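Putative aspartyl-tRNA synthetase (Leishmania major, PDB 6OD8) probably charges tRNA(Asp) with L-aspartate at the expense of ATP, as a class II aminoacyl-tRNA synthetase of the type 2 subfamily. Local coordinates at residues A[362-370]-A[394-402]; A[201-212]-A[544-555]. One frame throughout, in Å; residues are numbered along the deposited sequence.

Interaction 1: residues A[362-370]-A[394-402]; sequences VWKLTPERI and NMDSRMLRI. With EDO (1,2-ethanediol), chain H.
Leu365 and Arg398 are joined through their backbones where two irregular stretches pass each other: Leu365 N donates to Arg398 O at 2.9 Å, and the alpha carbons of Lys364 and Arg398 come within 5.0 Å. The Arg398 side chain closes the link from its own side. Its chain bends at chi3 (-63°), which turns NE back to Leu365 O, 2.7 Å away and in the guanidinium plane, while NH1 of the same group holds Met395 O of its own turn. With two edges held, the group lies flat between Pro367 CD over one face and Lys364 CD over the other. Lys364 stays extended beyond CG, runs alongside the 394-398 turn and ends with NZ on Asp396 O at 2.9 Å; a water links NZ to Asp396 OD1, the latter bond weak. Beside the arginine, Ile370 CD1 meets Met395 SD tip to tip at 3.9 Å, and Leu365 CD1 packs on Leu400 CB. At the other end Met399 SD sits at the edge of the Trp363 ring, a Met-aromatic contact, while Trp363 NE1 bonds Asn336 of helix 325-342. An ethanediol, probably from the crystallisation liquor, binds Asn394 ND2 and Ser397 OG. Asn394 OD1 accepts from Ser397 N at 2.8 Å, an Asx motif that shapes the turn before strand 400-403; the contact pins this turn to the N-terminal end of helix 367-373, capped by Thr366.

Interaction 2: residues A[201-212]-A[544-555]; sequences LDTRLNSRWMDL and RLASLFPRDPQR
Arg208 sets out with CG opposite its backbone N (chi1 179°) and then bends at chi2 and chi3, a path that lays its guanidinium against the 544-548 backbone. NE donates to Leu548 O at 2.7 Å with a nearly straight bond (167°), and NH2 reaches Ser547 O at 2.7 Å from above that carbonyl's plane; a further NH2 bond to Arg544 O is weak. NH1 turns back to Asp211 OD2 in a salt bridge, so Leu548 O, Ser547 O and Asp211 OD2 together fix the group along its edge while Leu205 CD2 covers one face. Asp211 OD1 takes Arg204 NH1 as its other partner. Arg555, bent at chi3 (-67°), places its own guanidinium over Leu205 CB, 3.6 Å from CZ. There NH1 and NH2 both grip Asn206 OD1 end-on, and NH2 adds a salt bridge to Asp202 OD1 at 3.0 Å; NH1 also bonds Thr557 O. Leu205 thus lies between two arginines, its CD2 also touching Pro550 CG. Leu201 packs on Arg544 CD and Leu545 CD2, and Leu212 CD2 meets Leu548 CD1 at 3.7 Å. Helix 215-237 borders the contact through Phe221, which touches Arg208, Leu212 and Leu548, and the second subunit lies against it, with its Tyr278 ring meeting that of Phe549.

Overall arrangement
Both contacts belong to the class II synthetase region of the chain, yet they lie on opposite sides of its centre, about 37 Å apart between centres and about 18 Å between nearest atoms. Interaction 2 brackets interaction 1 in sequence: 201-212 comes first, then 362-370 and 394-402, and finally 544-555. The outer pair therefore brings the helical 201-212 segment together with the segment close to the C-terminus, beside helix 215-237 and at the subunit interface. The inner pair is local, 24 residues apart, and joins a helix start to the approach to strand 400-403, which lies between strands 445-449 and 391-392 of the large mixed sheet; no other chain touches it.

Interaction 1: residues A[362-370]-A[394-402]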
loop_
_atom_site.group_PDB
_atom_site.type_symbol
_atom_site.label_atom_id
_atom_site.label_comp_id
_atom_site.label_asym_id
_atom_site.label_seq_id
_atom_site.Cartn_x
_atom_site.Cartn_y
_atom_site.Cartn_z
ATOM N N VAL A 362 18.520 13.156 14.032
ATOM C CA VAL A 362 17.915 14.005 15.054
ATOM C C VAL A 362 16.837 14.816 14.353
ATOM O O VAL A 362 17.133 15.542 13.400
ATOM C CB VAL A 362 18.953 14.912 15.723
ATOM C CG1 VAL A 362 18.282 15.837 16.740
ATOM C CG2 VAL A 362 20.041 14.064 16.406
ATOM N N TRP A 363 15.580 14.660 14.784
ATOM C CA TRP A 363 14.492 15.399 14.159
ATOM C C TRP A 363 13.823 16.399 15.101
ATOM O O TRP A 363 12.977 17.167 14.647
ATOM C CB TRP A 363 13.441 14.429 13.565
ATOM C CG TRP A 363 12.621 13.612 14.540
ATOM C CD1 TRP A 363 11.356 13.877 14.974
ATOM C CD2 TRP A 363 13.002 12.374 15.151
ATOM N NE1 TRP A 363 10.928 12.883 15.828
ATOM C CE2 TRP A 363 11.932 11.965 15.975
ATOM C CE3 TRP A 363 14.154 11.582 15.095
ATOM C CZ2 TRP A 363 11.972 10.788 16.721
ATOM C CZ3 TRP A 363 14.198 10.418 15.850
ATOM C CH2 TRP A 363 13.114 10.035 16.650
ATOM N N LYS A 364 14.184 16.407 16.383
ATOM C CA LYS A 364 13.617 17.307 17.384
ATOM C C LYS A 364 14.677 18.264 17.900
ATOM O O LYS A 364 15.814 17.854 18.180
ATOM C CB LYS A 364 13.062 16.538 18.592
ATOM C CG LYS A 364 11.984 15.501 18.294
ATOM C CD LYS A 364 11.345 15.019 19.596
ATOM C CE LYS A 364 10.336 13.917 19.342
ATOM N NZ LYS A 364 9.501 13.655 20.552
ATOM N N LEU A 365 14.295 19.527 18.090
ATOM C CA LEU A 365 15.091 20.395 18.951
ATOM C C LEU A 365 14.985 19.924 20.400
ATOM O O LEU A 365 13.956 19.394 20.826
ATOM C CB LEU A 365 14.608 21.847 18.850
ATOM C CG LEU A 365 15.240 22.782 17.819
ATOM C CD1 LEU A 365 14.934 22.301 16.437
ATOM C CD2 LEU A 365 14.747 24.230 18.008
ATOM N N THR A 366 16.051 20.126 21.169
ATOM C CA THR A 366 15.937 19.903 22.606
ATOM C C THR A 366 15.153 21.051 23.242
ATOM O O THR A 366 15.124 22.162 22.706
ATOM C CB THR A 366 17.311 19.791 23.271
ATOM O OG1 THR A 366 17.975 21.055 23.220
ATOM C CG2 THR A 366 18.170 18.727 22.587
ATOM N N PRO A 367 14.475 20.802 24.368
ATOM C CA PRO A 367 13.845 21.928 25.079
ATOM C C PRO A 367 14.837 23.028 25.397
ATOM O O PRO A 367 14.484 24.213 25.332
ATOM C CB PRO A 367 13.271 21.271 26.344
ATOM C CG PRO A 367 13.048 19.820 25.934
ATOM C CD PRO A 367 14.180 19.497 24.995
ATOM N N GLU A 368 16.091 22.667 25.692
ATOM C CA GLU A 368 17.102 23.656 26.057
ATOM C C GLU A 368 17.464 24.549 24.876
ATOM O O GLU A 368 17.597 25.770 25.030
ATOM C CB GLU A 368 18.343 22.950 26.595
ATOM C CG GLU A 368 18.154 22.277 27.960
ATOM C CD GLU A 368 17.334 20.985 27.909
ATOM O OE1 GLU A 368 17.325 20.298 26.866
ATOM O OE2 GLU A 368 16.698 20.650 28.930
ATOM N N ARG A 369 17.632 23.964 23.688
ATOM C CA ARG A 369 17.966 24.782 22.526
ATOM C C ARG A 369 16.830 25.747 22.202
ATOM O O ARG A 369 17.072 26.905 21.843
ATOM C CB ARG A 369 18.290 23.894 21.320
ATOM C CG ARG A 369 19.134 24.591 20.253
ATOM C CD ARG A 369 20.384 25.251 20.874
ATOM N NE ARG A 369 21.167 25.999 19.897
ATOM C CZ ARG A 369 22.039 26.968 20.196
ATOM N NH1 ARG A 369 22.243 27.331 21.461
ATOM N NH2 ARG A 369 22.708 27.583 19.222
ATOM N N ILE A 370 15.589 25.277 22.332
ATOM C CA ILE A 370 14.426 26.129 22.134
ATOM C C ILE A 370 14.518 27.357 23.031
ATOM O O ILE A 370 14.360 28.494 22.569
ATOM C CB ILE A 370 13.141 25.318 22.377
ATOM C CG1 ILE A 370 12.868 24.421 21.156
ATOM C CG2 ILE A 370 11.959 26.229 22.720
ATOM C CD1 ILE A 370 11.756 23.412 21.351
ATOM N N ASN A 394 4.913 22.554 19.082
ATOM C CA ASN A 394 4.621 22.125 20.451
ATOM C C ASN A 394 5.864 21.529 21.098
ATOM O O ASN A 394 6.826 21.159 20.422
ATOM C CB ASN A 394 3.458 21.106 20.500
ATOM C CG ASN A 394 3.797 19.773 19.836
ATOM O OD1 ASN A 394 4.558 18.960 20.379
ATOM N ND2 ASN A 394 3.204 19.529 18.675
ATOM N N MET A 395 5.826 21.433 22.429
ATOM C CA MET A 395 7.005 20.981 23.159
ATOM C C MET A 395 7.157 19.465 23.174
ATOM O O MET A 395 8.142 18.966 23.733
ATOM C CB MET A 395 6.978 21.522 24.585
ATOM C CG MET A 395 7.196 23.034 24.673
ATOM S SD MET A 395 8.759 23.534 23.920
ATOM C CE MET A 395 9.930 22.571 24.880
ATOM N N ASP A 396 6.218 18.726 22.589
ATOM C CA ASP A 396 6.333 17.276 22.479
ATOM C C ASP A 396 7.142 16.839 21.253
ATOM O O ASP A 396 8.098 16.074 21.387
ATOM C CB ASP A 396 4.940 16.642 22.463
ATOM C CG ASP A 396 4.974 15.178 22.078
ATOM O OD1 ASP A 396 4.381 14.805 21.042
ATOM O OD2 ASP A 396 5.622 14.399 22.805
ATOM N N SER A 397 6.786 17.304 20.055
ATOM C CA SER A 397 7.550 16.911 18.872
ATOM C C SER A 397 8.686 17.882 18.534
ATOM O O SER A 397 9.673 17.470 17.909
ATOM C CB SER A 397 6.627 16.756 17.659
ATOM O OG SER A 397 5.999 17.972 17.297
ATOM N N ARG A 398 8.560 19.159 18.898
ATOM C CA ARG A 398 9.699 20.100 18.857
ATOM C C ARG A 398 10.342 20.156 17.467
ATOM O O ARG A 398 11.573 20.167 17.316
ATOM C CB ARG A 398 10.738 19.744 19.930
ATOM C CG ARG A 398 10.181 19.769 21.362
ATOM C CD ARG A 398 11.278 19.608 22.427
ATOM N NE ARG A 398 11.997 18.326 22.369
ATOM C CZ ARG A 398 11.519 17.181 22.849
ATOM N NH1 ARG A 398 10.312 17.158 23.402
ATOM N NH2 ARG A 398 12.239 16.060 22.783
ATOM N N MET A 399 9.504 20.224 16.437
ATOM C CA MET A 399 9.970 20.163 15.057
ATOM C C MET A 399 10.052 21.562 14.455
ATOM O O MET A 399 9.061 22.308 14.447
ATOM C CB MET A 399 9.070 19.231 14.243
ATOM C CG MET A 399 9.324 17.781 14.672
ATOM S SD MET A 399 8.103 16.587 14.048
ATOM C CE MET A 399 8.671 16.420 12.405
ATOM N N LEU A 400 11.237 21.891 13.931
ATOM C CA LEU A 400 11.603 23.263 13.570
ATOM C C LEU A 400 10.943 23.740 12.273
ATOM O O LEU A 400 10.970 23.047 11.254
ATOM C CB LEU A 400 13.123 23.356 13.432
ATOM C CG LEU A 400 13.713 24.727 13.156
ATOM C CD1 LEU A 400 13.562 25.504 14.445
ATOM C CD2 LEU A 400 15.182 24.564 12.779
ATOM N N ARG A 401 10.390 24.954 12.315
ATOM C CA ARG A 401 9.814 25.646 11.166
ATOM C C ARG A 401 10.530 26.981 11.046
ATOM O O ARG A 401 10.677 27.676 12.051
ATOM C CB ARG A 401 8.312 25.903 11.353
ATOM C CG ARG A 401 7.472 24.682 11.642
ATOM C CD ARG A 401 6.001 25.060 11.771
ATOM N NE ARG A 401 5.165 23.899 12.092
ATOM C CZ ARG A 401 3.845 23.951 12.237
ATOM N NH1 ARG A 401 3.206 25.109 12.079
ATOM N NH2 ARG A 401 3.165 22.848 12.546
ATOM N N ILE A 402 11.002 27.321 9.842
ATOM C CA ILE A 402 11.611 28.621 9.563
ATOM C C ILE A 402 10.924 29.173 8.325
ATOM O O ILE A 402 10.794 28.471 7.317
ATOM C CB ILE A 402 13.139 28.541 9.347
ATOM C CG1 ILE A 402 13.826 27.875 10.544
ATOM C CG2 ILE A 402 13.745 29.953 9.136
ATOM C CD1 ILE A 402 15.327 27.697 10.359
HETATM C C1 EDO H . 3.796 18.447 15.161
HETATM O O1 EDO H . 3.472 17.631 16.299
HETATM C C2 EDO H . 2.657 19.395 14.812
HETATM O O2 EDO H . 1.405 18.710 14.934
HETATM O O HOH W 1 13.379 19.677 14.049
HETATM O O HOH W 2 6.356 12.908 20.350
#

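Interaction 2: residues A[201-212]-A[544-555]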
loop_
_atom_site.group_PDB
_atom_site.type_symbol
_atom_site.label_atom_id
_atom_site.label_comp_id
_atom_site.label_asym_id
_atom_site.label_seq_id
_atom_site.Cartn_x
_atom_site.Cartn_y
_atom_site.Cartn_z
ATOM N N LEU A 201 28.139 -1.074 -7.829
ATOM C CA LEU A 201 26.691 -1.037 -7.704
ATOM C C LEU A 201 26.003 -1.747 -8.865
ATOM O O LEU A 201 25.015 -2.460 -8.658
ATOM C CB LEU A 201 26.226 0.421 -7.589
ATOM C CG LEU A 201 24.721 0.594 -7.405
ATOM C CD1 LEU A 201 24.214 -0.143 -6.179
ATOM C CD2 LEU A 201 24.406 2.064 -7.273
ATOM N N ASP A 202 26.507 -1.587 -10.094
ATOM C CA ASP A 202 25.835 -2.250 -11.213
ATOM C C ASP A 202 25.906 -3.772 -11.092
ATOM O O ASP A 202 24.920 -4.465 -11.371
ATOM C CB ASP A 202 26.414 -1.774 -12.547
ATOM C CG ASP A 202 25.875 -0.392 -12.954
ATOM O OD1 ASP A 202 24.690 -0.085 -12.644
ATOM O OD2 ASP A 202 26.639 0.390 -13.571
ATOM N N THR A 203 27.052 -4.314 -10.674
ATOM C CA THR A 203 27.148 -5.758 -10.475
ATOM C C THR A 203 26.197 -6.218 -9.375
ATOM O O THR A 203 25.545 -7.263 -9.491
ATOM C CB THR A 203 28.591 -6.128 -10.143
ATOM O OG1 THR A 203 29.439 -5.631 -11.181
ATOM C CG2 THR A 203 28.752 -7.643 -10.037
ATOM N N ARG A 204 26.093 -5.419 -8.317
ATOM C CA ARG A 204 25.139 -5.663 -7.239
ATOM C C ARG A 204 23.712 -5.770 -7.763
ATOM O O ARG A 204 22.974 -6.700 -7.422
ATOM C CB ARG A 204 25.242 -4.513 -6.249
ATOM C CG ARG A 204 25.287 -4.862 -4.820
ATOM C CD ARG A 204 25.382 -3.578 -4.009
ATOM N NE ARG A 204 26.730 -3.349 -3.504
ATOM C CZ ARG A 204 27.191 -3.928 -2.400
ATOM N NH1 ARG A 204 26.403 -4.757 -1.720
ATOM N NH2 ARG A 204 28.419 -3.685 -1.972
ATOM N N LEU A 205 23.293 -4.800 -8.577
ATOM C CA LEU A 205 21.898 -4.769 -9.002
ATOM C C LEU A 205 21.626 -5.813 -10.070
ATOM O O LEU A 205 20.493 -6.290 -10.184
ATOM C CB LEU A 205 21.522 -3.368 -9.507
ATOM C CG LEU A 205 21.749 -2.246 -8.492
ATOM C CD1 LEU A 205 21.530 -0.822 -9.103
ATOM C CD2 LEU A 205 20.902 -2.445 -7.241
ATOM N N ASN A 206 22.653 -6.198 -10.831
ATOM C CA ASN A 206 22.477 -7.196 -11.878
ATOM C C ASN A 206 22.166 -8.580 -11.322
ATOM O O ASN A 206 21.598 -9.394 -12.049
ATOM C CB ASN A 206 23.727 -7.279 -12.755
ATOM C CG ASN A 206 23.884 -6.075 -13.653
ATOM O OD1 ASN A 206 22.940 -5.310 -13.845
ATOM N ND2 ASN A 206 25.077 -5.894 -14.205
ATOM N N SER A 207 22.568 -8.865 -10.076
ATOM C CA SER A 207 22.206 -10.098 -9.351
ATOM C C SER A 207 21.673 -9.723 -7.966
ATOM O O SER A 207 22.220 -10.101 -6.926
ATOM C CB SER A 207 23.383 -11.058 -9.202
ATOM O OG SER A 207 23.975 -11.361 -10.448
ATOM N N ARG A 208 20.568 -8.976 -7.970
ATOM C CA ARG A 208 20.033 -8.409 -6.743
ATOM C C ARG A 208 19.652 -9.483 -5.735
ATOM O O ARG A 208 19.727 -9.241 -4.524
ATOM C CB ARG A 208 18.823 -7.523 -7.072
ATOM C CG ARG A 208 18.167 -6.910 -5.876
ATOM C CD ARG A 208 19.135 -6.015 -5.126
ATOM N NE ARG A 208 18.591 -4.671 -5.008
ATOM C CZ ARG A 208 19.164 -3.687 -4.328
ATOM N NH1 ARG A 208 20.297 -3.905 -3.681
ATOM N NH2 ARG A 208 18.592 -2.489 -4.283
ATOM N N TRP A 209 19.256 -10.674 -6.211
ATOM C CA TRP A 209 18.892 -11.758 -5.298
ATOM C C TRP A 209 20.074 -12.191 -4.448
ATOM O O TRP A 209 19.889 -12.639 -3.308
ATOM C CB TRP A 209 18.333 -12.954 -6.076
ATOM C CG TRP A 209 19.160 -13.332 -7.280
ATOM C CD1 TRP A 209 20.163 -14.265 -7.344
ATOM C CD2 TRP A 209 19.049 -12.773 -8.592
ATOM N NE1 TRP A 209 20.675 -14.317 -8.617
ATOM C CE2 TRP A 209 20.018 -13.400 -9.398
ATOM C CE3 TRP A 209 18.234 -11.780 -9.157
ATOM C CZ2 TRP A 209 20.189 -13.078 -10.756
ATOM C CZ3 TRP A 209 18.408 -11.463 -10.505
ATOM C CH2 TRP A 209 19.374 -12.113 -11.285
ATOM N N MET A 210 21.292 -12.079 -4.976
ATOM C CA MET A 210 22.464 -12.345 -4.149
ATOM C C MET A 210 22.705 -11.201 -3.164
ATOM O O MET A 210 22.951 -11.425 -1.966
ATOM C CB MET A 210 23.689 -12.557 -5.051
ATOM C CG MET A 210 24.944 -12.951 -4.339
ATOM S SD MET A 210 24.838 -14.646 -3.671
ATOM C CE MET A 210 26.417 -14.716 -2.830
ATOM N N ASP A 211 22.672 -9.967 -3.667
ATOM C CA ASP A 211 22.925 -8.793 -2.827
ATOM C C ASP A 211 21.975 -8.729 -1.640
ATOM O O ASP A 211 22.377 -8.345 -0.532
ATOM C CB ASP A 211 22.786 -7.510 -3.642
ATOM C CG ASP A 211 22.842 -6.266 -2.749
ATOM O OD1 ASP A 211 23.949 -5.910 -2.305
ATOM O OD2 ASP A 211 21.775 -5.714 -2.421
ATOM N N LEU A 212 20.699 -9.069 -1.851
ATOM C CA LEU A 212 19.732 -8.915 -0.777
ATOM C C LEU A 212 20.060 -9.802 0.416
ATOM O O LEU A 212 19.531 -9.568 1.503
ATOM C CB LEU A 212 18.308 -9.224 -1.281
ATOM C CG LEU A 212 17.662 -8.225 -2.252
ATOM C CD1 LEU A 212 16.385 -8.801 -2.892
ATOM C CD2 LEU A 212 17.352 -6.895 -1.539
ATOM N N ARG A 544 19.549 3.849 -5.169
ATOM C CA ARG A 544 19.384 2.472 -5.624
ATOM C C ARG A 544 19.612 1.466 -4.507
ATOM O O ARG A 544 19.197 0.308 -4.643
ATOM C CB ARG A 544 20.329 2.186 -6.789
ATOM C CG ARG A 544 20.015 3.098 -7.992
ATOM C CD ARG A 544 21.156 3.188 -8.972
ATOM N NE ARG A 544 20.813 4.074 -10.086
ATOM C CZ ARG A 544 20.817 5.404 -10.011
ATOM N NH1 ARG A 544 21.118 6.008 -8.861
ATOM N NH2 ARG A 544 20.510 6.142 -11.088
ATOM N N LEU A 545 20.274 1.868 -3.417
ATOM C CA LEU A 545 20.406 0.965 -2.277
ATOM C C LEU A 545 19.090 0.760 -1.545
ATOM O O LEU A 545 18.999 -0.163 -0.734
ATOM C CB LEU A 545 21.457 1.485 -1.293
ATOM C CG LEU A 545 22.882 1.621 -1.878
ATOM C CD1 LEU A 545 23.863 2.220 -0.867
ATOM C CD2 LEU A 545 23.411 0.268 -2.369
ATOM N N ALA A 546 18.080 1.604 -1.797
ATOM C CA ALA A 546 16.797 1.534 -1.100
ATOM C C ALA A 546 15.638 1.254 -2.044
ATOM O O ALA A 546 14.471 1.494 -1.694
ATOM C CB ALA A 546 16.537 2.821 -0.316
ATOM N N SER A 547 15.930 0.764 -3.243
ATOM C CA SER A 547 14.903 0.404 -4.213
ATOM C C SER A 547 15.200 -1.026 -4.634
ATOM O O SER A 547 16.320 -1.324 -5.042
ATOM C CB SER A 547 14.911 1.352 -5.419
ATOM O OG SER A 547 13.911 0.995 -6.377
ATOM N N LEU A 548 14.210 -1.909 -4.489
ATOM C CA LEU A 548 14.464 -3.344 -4.582
ATOM C C LEU A 548 15.046 -3.726 -5.941
ATOM O O LEU A 548 16.071 -4.408 -6.019
ATOM C CB LEU A 548 13.155 -4.091 -4.302
ATOM C CG LEU A 548 13.062 -5.464 -3.678
ATOM C CD1 LEU A 548 13.994 -5.614 -2.490
ATOM C CD2 LEU A 548 11.573 -5.735 -3.289
ATOM N N PHE A 549 14.395 -3.316 -7.029
ATOM C CA PHE A 549 14.876 -3.588 -8.386
ATOM C C PHE A 549 14.843 -2.251 -9.108
ATOM O O PHE A 549 13.827 -1.899 -9.725
ATOM C CB PHE A 549 14.001 -4.626 -9.094
ATOM C CG PHE A 549 13.982 -5.959 -8.401
ATOM C CD1 PHE A 549 15.042 -6.854 -8.574
ATOM C CD2 PHE A 549 12.927 -6.300 -7.549
ATOM C CE1 PHE A 549 15.039 -8.103 -7.920
ATOM C CE2 PHE A 549 12.907 -7.544 -6.888
ATOM C CZ PHE A 549 13.958 -8.440 -7.071
ATOM N N PRO A 550 15.918 -1.460 -9.023
ATOM C CA PRO A 550 15.816 -0.039 -9.391
ATOM C C PRO A 550 15.561 0.171 -10.882
ATOM O O PRO A 550 15.902 -0.642 -11.742
ATOM C CB PRO A 550 17.182 0.538 -8.975
ATOM C CG PRO A 550 17.691 -0.381 -7.896
ATOM C CD PRO A 550 17.202 -1.765 -8.359
ATOM N N ARG A 551 14.971 1.322 -11.181
ATOM C CA ARG A 551 14.735 1.768 -12.544
ATOM C C ARG A 551 15.407 3.125 -12.707
ATOM O O ARG A 551 15.164 4.028 -11.907
ATOM C CB ARG A 551 13.234 1.903 -12.834
ATOM C CG ARG A 551 12.462 0.566 -12.854
ATOM C CD ARG A 551 12.895 -0.204 -14.113
ATOM N NE ARG A 551 12.328 -1.552 -14.191
ATOM C CZ ARG A 551 12.938 -2.652 -13.756
ATOM N NH1 ARG A 551 14.141 -2.585 -13.185
ATOM N NH2 ARG A 551 12.327 -3.820 -13.876
ATOM N N ASP A 552 16.240 3.259 -13.721
ATOM C CA ASP A 552 16.749 4.586 -14.057
ATOM C C ASP A 552 16.843 4.599 -15.580
ATOM O O ASP A 552 16.514 3.577 -16.208
ATOM C CB ASP A 552 18.060 4.879 -13.300
ATOM C CG ASP A 552 19.228 4.021 -13.741
ATOM O OD1 ASP A 552 19.305 3.643 -14.917
ATOM O OD2 ASP A 552 20.097 3.720 -12.889
ATOM N N PRO A 553 17.235 5.707 -16.227
ATOM C CA PRO A 553 17.192 5.723 -17.697
ATOM C C PRO A 553 17.969 4.590 -18.354
ATOM O O PRO A 553 17.624 4.176 -19.474
ATOM C CB PRO A 553 17.793 7.099 -18.048
ATOM C CG PRO A 553 17.495 7.936 -16.875
ATOM C CD PRO A 553 17.672 7.011 -15.693
ATOM N N GLN A 554 19.011 4.070 -17.706
ATOM C CA GLN A 554 19.823 3.027 -18.314
ATOM C C GLN A 554 19.499 1.630 -17.778
ATOM O O GLN A 554 20.101 0.654 -18.231
ATOM C CB GLN A 554 21.314 3.335 -18.106
ATOM N N ARG A 555 18.573 1.504 -16.837
ATOM C CA ARG A 555 18.347 0.224 -16.176
ATOM C C ARG A 555 16.862 -0.106 -16.163
ATOM O O ARG A 555 16.074 0.592 -15.513
ATOM C CB ARG A 555 18.907 0.248 -14.743
ATOM C CG ARG A 555 18.588 -1.038 -13.959
ATOM C CD ARG A 555 19.273 -1.075 -12.600
ATOM N NE ARG A 555 20.743 -1.176 -12.680
ATOM C CZ ARG A 555 21.411 -2.301 -12.945
ATOM N NH1 ARG A 555 20.751 -3.436 -13.175
ATOM N NH2 ARG A 555 22.738 -2.294 -12.983
HETATM O O HOH W 3 20.701 -2.445 -1.007
#